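Local coordinates for endoglucanase (Bacillus akibai, PDB 1UWW), which hydrolyses internal beta-1,4-glucosidic bonds in cellulose and related glucans, the deposited chain being its family 28 carbohydrate-binding module, specific for non-crystalline cellulose, at residues Phe93-Val98 and Ser175-Arg180; Leu53-Gly58 and Val181-Val186; Gly103-Asn108 and Ile128-Leu133; Ala69-Leu74 and Ile169-Glu174; Val9-Gly14 and Leu42-Ala47. One frame throughout, in Å; residues are numbered along the deposited sequence.

Contact 1: Phe93-Val98 and Ser175-Arg180; sequences FYLDPV and SDFAGR. With CA (calcium ion), chain D.
The ring of Phe177 turns one corner, CE1, into the angle between Leu95 and Pro97, where strand 88-97 of the beta-sandwich meets the loop leading into strand 180-189 at a calcium site. Leu95 supplies CD2, 3.7 Å from Phe177 CE1, and Pro97 adds its CB at 3.9 Å from the same Phe177 CE1. With CG anti to the backbone N (chi1 178°), the Phe177 ring swings in toward both. The backbones pair antiparallel at this corner. Asp96 and Arg180 form the hydrogen-bonded pair: Asp96 N gives a bond of 2.8 Å to Arg180 O, and Arg180 N returns one of 3.1 Å to Asp96 O. Beyond them Val98 N reaches Ala178 O at 2.8 Å. Between these bonds Gly179 lies so close that its CA is 3.6 Å from Asp96 O; with phi at 156°, a CB here would run into Asp96 O, Pro97 CA and the carbonyl O of the residue before. Asp96 and Arg180 leave the sheet on the same side, yet their ends part: the Arg180 guanidinium goes to Ser54 through NH1, and the Asp96 carboxylate goes to the metal. The next residue, Pro97, adds its backbone oxygen to that site, so side chain and main chain of consecutive residues chelate one ion. Three waters complete the ligands seen, with Asp96 OD1 at 2.4 Å and Pro97 O at 2.3 Å from the calcium.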
# COMPACT_ATOMS: atom_id res chain seq x y z
N PHE A 93 10.62 -1.22 14.09
CA PHE A 93 10.69 0.14 13.57
C PHE A 93 10.34 1.07 14.69
O PHE A 93 9.32 0.90 15.34
CB PHE A 93 9.72 0.33 12.43
CG PHE A 93 9.86 1.64 11.71
CD1 PHE A 93 11.08 2.10 11.23
CD2 PHE A 93 8.75 2.45 11.52
CE1 PHE A 93 11.18 3.35 10.57
CE2 PHE A 93 8.85 3.68 10.84
CZ PHE A 93 10.04 4.13 10.39
N TYR A 94 11.17 2.06 14.94
CA TYR A 94 10.93 3.01 16.01
C TYR A 94 10.95 4.42 15.46
O TYR A 94 11.71 4.74 14.54
CB TYR A 94 11.99 2.93 17.10
CG TYR A 94 12.27 1.55 17.65
CD1 TYR A 94 13.17 0.71 17.04
CD2 TYR A 94 11.65 1.11 18.80
CE1 TYR A 94 13.44 -0.55 17.56
CE2 TYR A 94 11.91 -0.14 19.33
CZ TYR A 94 12.81 -0.93 18.70
OH TYR A 94 13.13 -2.19 19.22
N LEU A 95 10.09 5.24 16.02
CA LEU A 95 10.08 6.66 15.71
C LEU A 95 10.25 7.45 16.99
O LEU A 95 9.58 7.20 17.99
CB LEU A 95 8.79 7.07 15.01
CG LEU A 95 8.44 6.24 13.78
CD1 LEU A 95 7.49 5.15 14.15
CD2 LEU A 95 7.88 7.09 12.67
N ASP A 96 11.11 8.46 16.93
CA ASP A 96 11.18 9.49 17.95
C ASP A 96 10.92 10.82 17.26
O ASP A 96 11.85 11.48 16.77
CB ASP A 96 12.52 9.50 18.65
CG ASP A 96 12.55 10.45 19.85
OD1 ASP A 96 11.60 11.27 20.02
OD2 ASP A 96 13.47 10.41 20.71
N PRO A 97 9.65 11.18 17.16
CA PRO A 97 9.32 12.43 16.47
C PRO A 97 9.75 13.65 17.27
O PRO A 97 9.77 13.64 18.50
CB PRO A 97 7.80 12.41 16.35
CG PRO A 97 7.35 11.49 17.42
CD PRO A 97 8.45 10.50 17.67
N VAL A 98 10.07 14.69 16.53
CA VAL A 98 9.99 16.05 17.05
C VAL A 98 8.66 16.68 16.66
O VAL A 98 8.17 17.54 17.40
CB VAL A 98 11.19 16.93 16.62
CG1 VAL A 98 11.00 18.38 16.96
CG2 VAL A 98 12.47 16.29 17.12
N SER A 175 1.45 13.67 5.92
CA SER A 175 1.91 13.80 7.31
C SER A 175 2.81 15.01 7.47
O SER A 175 3.25 15.60 6.49
CB SER A 175 2.70 12.58 7.76
OG SER A 175 4.05 12.66 7.34
N ASP A 176 3.07 15.36 8.73
CA ASP A 176 4.04 16.40 9.06
C ASP A 176 5.20 15.83 9.85
O ASP A 176 5.91 16.55 10.58
CB ASP A 176 3.35 17.56 9.78
CG ASP A 176 2.75 17.18 11.09
OD1 ASP A 176 2.71 15.99 11.50
OD2 ASP A 176 2.26 18.08 11.84
N PHE A 177 5.45 14.53 9.69
CA PHE A 177 6.50 13.90 10.46
C PHE A 177 7.86 14.55 10.26
O PHE A 177 8.32 14.80 9.14
CB PHE A 177 6.63 12.39 10.09
CG PHE A 177 7.75 11.74 10.86
CD1 PHE A 177 7.57 11.31 12.15
CD2 PHE A 177 9.01 11.64 10.32
CE1 PHE A 177 8.61 10.76 12.89
CE2 PHE A 177 10.06 11.10 11.05
CZ PHE A 177 9.86 10.66 12.32
N ALA A 178 8.55 14.80 11.39
CA ALA A 178 9.96 15.12 11.40
C ALA A 178 10.57 14.52 12.67
O ALA A 178 9.96 14.62 13.73
CB ALA A 178 10.17 16.64 11.40
N GLY A 179 11.72 13.90 12.55
CA GLY A 179 12.38 13.28 13.69
C GLY A 179 13.30 12.19 13.28
O GLY A 179 13.73 12.12 12.14
N ARG A 180 13.68 11.36 14.26
CA ARG A 180 14.63 10.27 14.04
C ARG A 180 13.87 8.95 14.02
O ARG A 180 12.90 8.79 14.76
CB ARG A 180 15.70 10.30 15.13
CG ARG A 180 16.74 9.21 14.95
CD ARG A 180 17.97 9.40 15.81
NE ARG A 180 18.84 10.45 15.31
CZ ARG A 180 19.64 10.35 14.27
NH1 ARG A 180 19.77 9.21 13.59
NH2 ARG A 180 20.39 11.38 13.88
CA CA D . 10.50 13.29 20.69
O HOH W 1 8.29 14.47 21.04
O HOH W 2 8.83 11.60 21.00
O HOH W 3 11.41 12.92 22.87

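Contact 2: Leu53-Gly58 and Val181-Val186; sequences LSWEFG and VFVDNV. With CA (calcium ion), chain C.
This is a buried antiparallel strand pairing, Leu53 against Val183 and Trp55 against Val181, between neighbouring strands within one sheet of the beta-sandwich; their short axes run 167° apart. Leu53 and Val183 exchange two backbone bonds, Val183 N lying 2.8 Å from Leu53 O. Trp55 and Val181 do the same: Val181 N meets Trp55 O at 2.9 Å, and the return bond from Trp55 N to Val181 O is longer, 3.3 Å. Val181 O has a second donor, because Ser54 OG, anti to its backbone N, reaches across to it, giving a bond of 2.8 Å to Val181 O. The two donors arrive from opposite faces of that carbonyl plane. Ser54 OG also lies over one face of the Phe182 ring, offset toward its rim. On the other side of the sheet, facing the interior, the Trp55 indole stands over Val181. Its CG occupies the crowded position between backbone N and carbonyl carbon (chi1 66°), and Val181 CG2 lies over the centre of one face in a CH-pi contact, 3.5 Å from the centroid of the Trp55 six-membered ring. Val183 CG2 continues the apolar row at 3.9 Å from Trp55 CZ3, while Trp32 and Phe170 meet the indole edge-to-face. Farther along the strand Asp184 binds a calcium ion that Val21, Glu23, Ser50 and Asn51 also hold. Its carboxylate is bidentate, OD1 and OD2 of Asp184 each 2.5 Å from the metal.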
# COMPACT_ATOMS: atom_id res chain seq x y z
N LEU A 53 19.83 0.67 12.97
CA LEU A 53 20.10 1.54 11.83
C LEU A 53 19.19 2.78 11.97
O LEU A 53 18.00 2.64 12.17
CB LEU A 53 19.77 0.80 10.55
CG LEU A 53 20.06 1.53 9.23
CD1 LEU A 53 21.55 1.72 9.03
CD2 LEU A 53 19.44 0.78 8.07
N SER A 54 19.74 3.98 11.81
CA SER A 54 19.01 5.22 12.12
C SER A 54 19.31 6.36 11.17
O SER A 54 20.41 6.47 10.64
CB SER A 54 19.31 5.60 13.58
OG SER A 54 18.52 6.66 14.05
N TRP A 55 18.29 7.18 10.93
CA TRP A 55 18.47 8.45 10.21
C TRP A 55 17.42 9.41 10.74
O TRP A 55 16.46 9.02 11.37
CB TRP A 55 18.39 8.24 8.69
CG TRP A 55 17.05 7.81 8.17
CD1 TRP A 55 16.11 8.62 7.61
CD2 TRP A 55 16.50 6.47 8.14
NE1 TRP A 55 15.01 7.87 7.25
CE2 TRP A 55 15.23 6.55 7.55
CE3 TRP A 55 16.96 5.22 8.57
CZ2 TRP A 55 14.42 5.43 7.35
CZ3 TRP A 55 16.13 4.10 8.38
CH2 TRP A 55 14.89 4.23 7.78
N GLU A 56 17.58 10.69 10.43
CA GLU A 56 16.57 11.69 10.75
C GLU A 56 16.23 12.51 9.53
O GLU A 56 17.04 12.71 8.63
CB GLU A 56 16.93 12.53 11.97
CG GLU A 56 18.19 13.31 11.97
CD GLU A 56 18.30 14.17 13.26
OE1 GLU A 56 17.66 13.85 14.31
OE2 GLU A 56 19.01 15.16 13.21
N PHE A 57 14.99 12.95 9.48
CA PHE A 57 14.47 13.68 8.34
C PHE A 57 13.10 14.21 8.69
O PHE A 57 12.51 13.86 9.69
CB PHE A 57 14.36 12.77 7.09
CG PHE A 57 13.19 11.82 7.14
CD1 PHE A 57 13.18 10.71 8.00
CD2 PHE A 57 12.03 12.08 6.41
CE1 PHE A 57 12.07 9.88 8.05
CE2 PHE A 57 10.95 11.26 6.52
CZ PHE A 57 10.97 10.18 7.33
N GLY A 58 12.58 15.09 7.83
CA GLY A 58 11.19 15.45 7.86
C GLY A 58 10.65 15.56 6.46
O GLY A 58 11.35 16.06 5.59
N VAL A 181 14.29 8.07 13.12
CA VAL A 181 13.70 6.74 13.02
C VAL A 181 14.83 5.72 13.14
O VAL A 181 16.02 6.01 12.95
CB VAL A 181 12.85 6.53 11.77
CG1 VAL A 181 11.72 7.55 11.68
CG2 VAL A 181 13.67 6.51 10.53
N PHE A 182 14.43 4.51 13.48
CA PHE A 182 15.36 3.42 13.81
C PHE A 182 14.78 2.11 13.27
O PHE A 182 13.59 1.83 13.45
CB PHE A 182 15.55 3.25 15.32
CG PHE A 182 15.88 4.52 16.09
CD1 PHE A 182 14.88 5.46 16.42
CD2 PHE A 182 17.16 4.73 16.55
CE1 PHE A 182 15.18 6.59 17.16
CE2 PHE A 182 17.47 5.88 17.31
CZ PHE A 182 16.49 6.78 17.62
N VAL A 183 15.63 1.28 12.68
CA VAL A 183 15.27 -0.05 12.16
C VAL A 183 16.18 -1.09 12.80
O VAL A 183 17.40 -0.94 12.80
CB VAL A 183 15.48 -0.05 10.62
CG1 VAL A 183 15.43 -1.45 10.01
CG2 VAL A 183 14.49 0.89 9.94
N ASP A 184 15.59 -2.16 13.30
CA ASP A 184 16.39 -3.24 13.91
C ASP A 184 15.81 -4.62 13.57
O ASP A 184 14.63 -4.76 13.30
CB ASP A 184 16.47 -3.06 15.43
CG ASP A 184 17.68 -3.73 16.07
OD1 ASP A 184 18.55 -4.33 15.39
OD2 ASP A 184 17.81 -3.61 17.32
N ASN A 185 16.67 -5.62 13.60
CA ASN A 185 16.26 -7.03 13.51
C ASN A 185 15.51 -7.35 12.21
O ASN A 185 14.47 -7.98 12.22
CB ASN A 185 15.46 -7.46 14.74
CG ASN A 185 16.21 -7.21 16.00
OD1 ASN A 185 17.35 -7.64 16.14
ND2 ASN A 185 15.60 -6.49 16.93
N VAL A 186 16.06 -6.89 11.09
CA VAL A 186 15.44 -7.17 9.80
C VAL A 186 15.68 -8.63 9.45
O VAL A 186 16.80 -9.06 9.42
CB VAL A 186 15.96 -6.27 8.64
CG1 VAL A 186 15.08 -6.47 7.39
CG2 VAL A 186 16.02 -4.81 9.03
CA CA C . 20.13 -4.41 17.28
O HOH W 4 19.46 -6.64 17.59

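Contact 3: Gly103-Asn108 and Ile128-Leu133; sequences GAMNIN and INFDEL
Backbone hydrogen bonds tie Met105 to Ile128 and Gly103 to Phe130, at the open end of the beta-hairpin made by strands 104-111 and 120-129. Met105, present as selenomethionine, and Ile128 are the hydrogen-bonded pair: Met105 N lies 2.9 Å from Ile128 O, and Ile128 N returns a bond to Met105 O. Past the non-hydrogen-bonded pair of Ala104 and Asn129, Phe130 N reaches Gly103 O at 2.9 Å, carrying the ladder beyond the strand. There Asn129 folds its side chain over the following residues: OD1 accepts from Asp131 N at 3.0 Å, an Asx turn where the chain leaves the strand. Apolar contacts gather on the opposite side from Ala104 and Asn129. Phe130 CG is anti to the carbonyl carbon (chi1 -63°), and its ring runs beside the backbone of 103-105 until CZ lies 3.9 Å from Met105 CB. Ile107 and Ile128 meet through their terminal methyls, CD1 of Ile107 4.2 Å from CD1 of Ile128. Polar ends reach the second subunit: Asn129 ND2 bonds Asn129 OD1 of the second subunit, and Asn106 OD1 bonds Thr127 OG1 of the second subunit. Within the five-stranded sheet, strand 165-173 flanks 104-111 on its other edge, strand 120-129 is outermost in the chain, and Phe93 of strand 88-97 in the opposing sheet packs on Met105, Ile107 and Ile128.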
# COMPACT_ATOMS: atom_id res chain seq x y z
N GLY A 103 -1.63 12.80 9.53
CA GLY A 103 -1.27 11.91 8.46
C GLY A 103 -0.78 10.55 8.92
O GLY A 103 -1.05 10.06 10.01
N ALA A 104 -0.04 9.94 8.00
CA ALA A 104 0.39 8.56 8.14
C ALA A 104 1.64 8.34 7.32
O ALA A 104 2.06 9.22 6.56
CB ALA A 104 -0.75 7.60 7.73
N MSE A 105 2.21 7.15 7.48
CA MSE A 105 3.39 6.71 6.73
C MSE A 105 3.08 5.31 6.21
O MSE A 105 2.66 4.47 7.02
CB MSE A 105 4.58 6.65 7.66
CG MSE A 105 5.87 6.14 7.03
SE MSE A 105 7.35 5.96 8.29
CE MSE A 105 7.72 7.53 8.19
N ASN A 106 3.31 5.05 4.93
CA ASN A 106 3.11 3.76 4.29
C ASN A 106 4.46 3.12 4.04
O ASN A 106 5.28 3.69 3.29
CB ASN A 106 2.38 3.90 2.95
CG ASN A 106 0.87 4.09 3.09
OD1 ASN A 106 0.19 4.48 2.10
ND2 ASN A 106 0.34 3.81 4.24
N ILE A 107 4.67 1.94 4.59
CA ILE A 107 5.90 1.18 4.40
C ILE A 107 5.64 0.07 3.36
O ILE A 107 4.72 -0.75 3.54
CB ILE A 107 6.38 0.58 5.74
CG1 ILE A 107 6.63 1.72 6.74
CG2 ILE A 107 7.63 -0.24 5.51
CD1 ILE A 107 7.06 1.24 8.08
N ASN A 108 6.43 0.05 2.29
CA ASN A 108 6.35 -0.97 1.26
C ASN A 108 7.65 -1.69 1.09
O ASN A 108 8.72 -1.20 1.39
CB ASN A 108 5.93 -0.35 -0.08
CG ASN A 108 4.44 0.03 -0.12
OD1 ASN A 108 4.11 1.19 -0.06
ND2 ASN A 108 3.55 -0.99 -0.11
N ILE A 128 1.46 3.21 9.31
CA ILE A 128 1.53 3.82 10.63
C ILE A 128 0.73 5.10 10.61
O ILE A 128 0.99 5.97 9.79
CB ILE A 128 2.99 4.14 10.97
CG1 ILE A 128 3.75 2.82 11.13
CG2 ILE A 128 3.09 4.97 12.24
CD1 ILE A 128 5.18 2.95 11.37
N ASN A 129 -0.22 5.22 11.51
CA ASN A 129 -1.14 6.35 11.55
C ASN A 129 -0.70 7.32 12.66
O ASN A 129 -0.76 6.99 13.85
CB ASN A 129 -2.56 5.83 11.78
CG ASN A 129 -3.61 6.88 11.56
OD1 ASN A 129 -3.36 8.07 11.76
ND2 ASN A 129 -4.78 6.45 11.13
N PHE A 130 -0.24 8.51 12.28
CA PHE A 130 0.27 9.47 13.29
C PHE A 130 -0.83 10.02 14.17
O PHE A 130 -0.55 10.58 15.25
CB PHE A 130 1.08 10.58 12.63
CG PHE A 130 2.33 10.08 11.93
CD1 PHE A 130 3.31 9.40 12.65
CD2 PHE A 130 2.52 10.24 10.60
CE1 PHE A 130 4.46 8.93 12.02
CE2 PHE A 130 3.68 9.78 9.97
CZ PHE A 130 4.64 9.12 10.71
N ASP A 131 -2.08 9.84 13.78
CA ASP A 131 -3.17 10.27 14.64
C ASP A 131 -3.44 9.28 15.74
O ASP A 131 -4.24 9.56 16.65
CB ASP A 131 -4.45 10.46 13.83
CG ASP A 131 -4.32 11.56 12.83
OD1 ASP A 131 -3.76 12.63 13.18
OD2 ASP A 131 -4.71 11.42 11.65
N GLU A 132 -2.79 8.12 15.68
CA GLU A 132 -2.99 7.06 16.65
C GLU A 132 -1.75 6.86 17.55
O GLU A 132 -1.61 5.79 18.16
CB GLU A 132 -3.34 5.74 15.94
CG GLU A 132 -4.51 5.82 14.96
CD GLU A 132 -5.84 5.66 15.61
OE1 GLU A 132 -5.91 5.31 16.83
OE2 GLU A 132 -6.84 5.89 14.90
N LEU A 133 -0.84 7.83 17.65
CA LEU A 133 0.35 7.68 18.51
C LEU A 133 0.08 7.42 19.99
O LEU A 133 0.84 6.72 20.68
CB LEU A 133 1.27 8.89 18.36
CG LEU A 133 1.98 9.04 17.02
CD1 LEU A 133 2.74 10.35 16.98
CD2 LEU A 133 2.91 7.88 16.76

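Contact 4: Ala69-Leu74 and Ile169-Glu174; sequences ATAPRL and IFADVE
Phe170 and Leu74 meet in the apolar interior of the beta-sandwich, Leu74 CD1 coming to the ring edge 4.0 Å from Phe170 CE1. The ring of Phe170 meets Phe93 of the facing sheet, and Pro72 packs on Trp55 and Phe57 there, so the contact belongs to the core between the sheets. Ala71 points at the other strand: its CB lies 3.8 Å from Ile169 CG2 and 3.3 Å from Phe170 O. On the sheet's outer side Arg73 and Ile169, a non-hydrogen-bonded antiparallel pair, lie side by side and point the same way. Arg73, extended from CG to NE, runs its methylenes beside Ile169, with Arg73 CG 3.9 Å from Ile169 CG1; farther out Ile169 CD1 lies over one face of the guanidinium. A single direct hydrogen bond spans the two segments, from Phe170 N to Pro72 O at 2.9 Å, and it is nearly collinear with the carbonyl. The same Pro72 O lies in the plane of the Phe170 ring at its edge. Where strand 73-77 has not yet begun, water takes the place of ladder bonds. One water joins Thr70 OG1 to Asp172 N. A second bridges to the Asp172 carboxylate, which also forms a salt bridge with Lys63; this water is 2.7 Å from Thr70 OG1 and donates to Asp172 OD2 at 2.8 Å.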
# COMPACT_ATOMS: atom_id res chain seq x y z
N ALA A 69 8.34 10.26 -4.25
CA ALA A 69 9.49 11.15 -4.44
C ALA A 69 10.22 11.55 -3.15
O ALA A 69 11.43 11.65 -3.18
CB ALA A 69 9.09 12.39 -5.21
N THR A 70 9.49 11.80 -2.07
CA THR A 70 10.08 12.25 -0.81
C THR A 70 10.39 11.10 0.17
O THR A 70 10.83 11.36 1.29
CB THR A 70 9.14 13.20 -0.09
OG1 THR A 70 7.93 12.52 0.24
CG2 THR A 70 8.72 14.39 -0.98
N ALA A 71 10.15 9.86 -0.25
CA ALA A 71 10.25 8.71 0.66
C ALA A 71 11.67 8.28 0.86
O ALA A 71 12.35 7.98 -0.13
CB ALA A 71 9.47 7.56 0.10
N PRO A 72 12.12 8.14 2.11
CA PRO A 72 13.32 7.33 2.35
C PRO A 72 13.17 5.94 1.72
O PRO A 72 12.11 5.32 1.87
CB PRO A 72 13.40 7.22 3.87
CG PRO A 72 12.65 8.45 4.39
CD PRO A 72 11.56 8.69 3.35
N ARG A 73 14.22 5.45 1.09
CA ARG A 73 14.23 4.15 0.45
C ARG A 73 15.52 3.47 0.81
O ARG A 73 16.58 3.78 0.28
CB ARG A 73 14.12 4.29 -1.06
CG ARG A 73 12.86 4.79 -1.66
CD ARG A 73 12.75 4.37 -3.12
NE ARG A 73 11.92 5.22 -3.95
CZ ARG A 73 11.45 4.83 -5.14
NH1 ARG A 73 11.77 3.63 -5.62
NH2 ARG A 73 10.68 5.63 -5.85
N LEU A 74 15.43 2.52 1.72
CA LEU A 74 16.57 1.68 2.08
C LEU A 74 16.75 0.58 1.05
O LEU A 74 15.79 0.17 0.42
CB LEU A 74 16.36 1.02 3.43
CG LEU A 74 16.33 1.91 4.65
CD1 LEU A 74 16.05 1.07 5.88
CD2 LEU A 74 17.67 2.59 4.84
N ILE A 169 10.52 1.11 1.42
CA ILE A 169 10.11 2.47 1.07
C ILE A 169 9.24 3.00 2.17
O ILE A 169 8.27 2.34 2.57
CB ILE A 169 9.35 2.45 -0.27
CG1 ILE A 169 10.26 1.91 -1.39
CG2 ILE A 169 8.90 3.88 -0.61
CD1 ILE A 169 9.57 1.62 -2.68
N PHE A 170 9.54 4.19 2.68
CA PHE A 170 8.84 4.82 3.80
C PHE A 170 8.12 6.05 3.27
O PHE A 170 8.69 7.16 3.25
CB PHE A 170 9.82 5.19 4.91
CG PHE A 170 10.53 4.02 5.51
CD1 PHE A 170 11.66 3.51 4.94
CD2 PHE A 170 10.06 3.41 6.68
CE1 PHE A 170 12.37 2.46 5.50
CE2 PHE A 170 10.75 2.34 7.24
CZ PHE A 170 11.89 1.87 6.65
N ALA A 171 6.90 5.90 2.81
CA ALA A 171 6.21 6.96 2.06
C ALA A 171 5.29 7.81 2.92
O ALA A 171 4.59 7.32 3.79
CB ALA A 171 5.43 6.36 0.92
N ASP A 172 5.27 9.10 2.64
CA ASP A 172 4.42 10.09 3.28
C ASP A 172 2.97 9.92 2.84
O ASP A 172 2.69 9.81 1.64
CB ASP A 172 4.93 11.47 2.86
CG ASP A 172 4.30 12.61 3.61
OD1 ASP A 172 3.65 12.44 4.65
OD2 ASP A 172 4.46 13.77 3.13
N VAL A 173 2.05 9.98 3.79
CA VAL A 173 0.63 10.07 3.51
C VAL A 173 0.09 11.30 4.25
O VAL A 173 -0.46 11.21 5.34
CB VAL A 173 -0.14 8.82 4.01
CG1 VAL A 173 -1.58 8.86 3.54
CG2 VAL A 173 0.54 7.51 3.56
N GLU A 174 0.27 12.46 3.62
CA GLU A 174 -0.24 13.73 4.13
C GLU A 174 0.21 14.04 5.58
O GLU A 174 -0.55 14.57 6.39
CB GLU A 174 -1.78 13.77 4.04
CG GLU A 174 -2.33 13.77 2.61
CD GLU A 174 -3.87 13.72 2.52
OE1 GLU A 174 -4.58 13.75 3.57
OE2 GLU A 174 -4.39 13.63 1.39
O HOH W 5 6.83 9.89 0.30
O HOH W 6 5.93 14.22 0.84

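Contact 5: Val9-Gly14 and Leu42-Ala47; sequences VHDPKG and LTIEEA
His10 presents the edge of its imidazole to Leu42, whose backbone N lies exactly in the ring plane, 3.0 Å from His10 ND1. The ring also meets Trp32, their planes about 65° apart. ND1 is thus an acceptor, consistent with an imidazole protonated at NE2. The other flat group, the Asp11 carboxylate, is met from above its plane: Ile44 N stands 38° out of it and 2.8 Å from Asp11 OD2. Together these bonds attach the irregular N-terminal stretch to Leu42 and strand 43-47, the outermost on this side of the six-stranded sheet of the beta-sandwich. Between the two side chains Asp11 N donates to Leu42 O at 3.0 Å, so bonds from side chain, main chain and side chain follow one another along the strand's margin. Asp11 CG sits beside its backbone N, anti to the carbonyl carbon (chi1 -85°), and the carboxylate overhangs Thr43, OD2 coming 3.5 Å from Thr43 CA. Thr43 turns its hydroxyl elsewhere, OG1 donating to the anti lone pair of Glu45 OE2. Asp11 OD2 has a further donor, a water that also donates to Ile44 O; it lies 2.6 Å from Asp11 OD2 and 2.7 Å from Ile44 O.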
# COMPACT_ATOMS: atom_id res chain seq x y z
N VAL A 9 28.43 11.76 5.57
CA VAL A 9 29.19 10.65 6.15
C VAL A 9 28.29 9.67 6.93
O VAL A 9 27.68 9.99 7.95
CB VAL A 9 30.32 11.14 7.07
CG1 VAL A 9 31.02 9.94 7.77
CG2 VAL A 9 31.33 12.00 6.28
N HIS A 10 28.25 8.45 6.43
CA HIS A 10 27.52 7.38 7.09
C HIS A 10 28.45 6.62 8.00
O HIS A 10 29.67 6.70 7.87
CB HIS A 10 26.98 6.44 6.04
CG HIS A 10 26.18 7.14 5.00
ND1 HIS A 10 24.94 7.70 5.26
CD2 HIS A 10 26.45 7.42 3.70
CE1 HIS A 10 24.46 8.23 4.15
NE2 HIS A 10 25.36 8.09 3.20
N ASP A 11 27.89 5.85 8.92
CA ASP A 11 28.65 4.82 9.60
C ASP A 11 29.12 3.75 8.58
O ASP A 11 28.62 3.67 7.45
CB ASP A 11 27.82 4.17 10.71
CG ASP A 11 27.88 4.93 12.02
OD1 ASP A 11 28.60 5.96 12.15
OD2 ASP A 11 27.23 4.59 13.03
N PRO A 12 30.11 2.93 8.95
CA PRO A 12 30.66 1.94 8.00
C PRO A 12 29.56 1.02 7.41
O PRO A 12 28.68 0.60 8.17
CB PRO A 12 31.65 1.16 8.87
CG PRO A 12 32.04 2.10 9.94
CD PRO A 12 30.78 2.87 10.26
N LYS A 13 29.60 0.78 6.11
CA LYS A 13 28.57 -0.04 5.45
C LYS A 13 28.61 -1.49 5.90
O LYS A 13 27.57 -2.11 6.12
CB LYS A 13 28.69 0.03 3.92
CG LYS A 13 27.59 -0.72 3.19
CD LYS A 13 27.65 -0.48 1.70
CE LYS A 13 26.49 -1.13 0.99
NZ LYS A 13 26.33 -0.51 -0.35
N GLY A 14 29.81 -2.05 6.07
CA GLY A 14 29.94 -3.44 6.46
C GLY A 14 29.53 -4.39 5.35
O GLY A 14 29.33 -3.99 4.20
N LEU A 42 23.20 7.85 7.66
CA LEU A 42 22.73 6.57 8.21
C LEU A 42 23.76 6.14 9.24
O LEU A 42 24.92 5.85 8.89
CB LEU A 42 22.65 5.51 7.13
CG LEU A 42 21.46 5.51 6.20
CD1 LEU A 42 21.71 4.66 4.96
CD2 LEU A 42 20.23 5.02 6.93
N THR A 43 23.36 6.11 10.49
CA THR A 43 24.26 5.74 11.59
C THR A 43 23.64 4.66 12.46
O THR A 43 22.45 4.33 12.35
CB THR A 43 24.63 6.96 12.45
OG1 THR A 43 23.45 7.50 13.03
CG2 THR A 43 25.27 8.07 11.60
N ILE A 44 24.45 4.09 13.33
CA ILE A 44 23.96 3.10 14.26
C ILE A 44 23.72 3.78 15.61
O ILE A 44 24.64 4.38 16.18
CB ILE A 44 24.97 1.93 14.39
CG1 ILE A 44 25.28 1.26 13.03
CG2 ILE A 44 24.43 0.90 15.40
CD1 ILE A 44 24.08 0.93 12.19
N GLU A 45 22.50 3.70 16.12
CA GLU A 45 22.09 4.40 17.33
C GLU A 45 21.28 3.45 18.24
O GLU A 45 20.61 2.53 17.77
CB GLU A 45 21.26 5.65 17.00
CG GLU A 45 21.90 6.60 16.00
CD GLU A 45 23.12 7.32 16.53
OE1 GLU A 45 23.35 7.32 17.78
OE2 GLU A 45 23.85 7.87 15.66
N GLU A 46 21.29 3.70 19.55
CA GLU A 46 20.55 2.89 20.50
C GLU A 46 19.05 3.17 20.44
O GLU A 46 18.61 4.32 20.41
CB GLU A 46 21.10 3.14 21.91
CG GLU A 46 20.47 2.25 22.99
CD GLU A 46 19.24 2.85 23.66
OE1 GLU A 46 19.09 4.10 23.66
OE2 GLU A 46 18.41 2.09 24.22
N ALA A 47 18.27 2.11 20.39
CA ALA A 47 16.82 2.19 20.52
C ALA A 47 16.33 0.97 21.28
O ALA A 47 16.58 -0.17 20.87
CB ALA A 47 16.14 2.25 19.15
O HOH W 7 27.01 5.49 15.50

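Contacts 1, 2 and 5 involve the six-stranded sheet of the sandwich, contact 5 at its outermost strand 43-47; contacts 3 and 4 involve the five-stranded one. Contacts 2 and 5 adjoin through neighbouring strands 50-58 and 43-47, centres 9 Å apart, joined by Ser54 N to Thr43 O at 2.8 Å; contacts 1 and 2 share strand 180-189. In the other sheet Asn106 O accepts from Ala171 N, linking contacts 3 and 4. Across the interior, contact 4 meets contact 1 (Phe170 CE2 to Phe93 CE1, 3.5 Å) and contact 2 (Phe170 CE1 to Trp55 CH2, 3.8 Å). Contacts 1 and 2 each hold a different calcium ion. Contacts 3 and 5, centres 25 Å apart, do not touch.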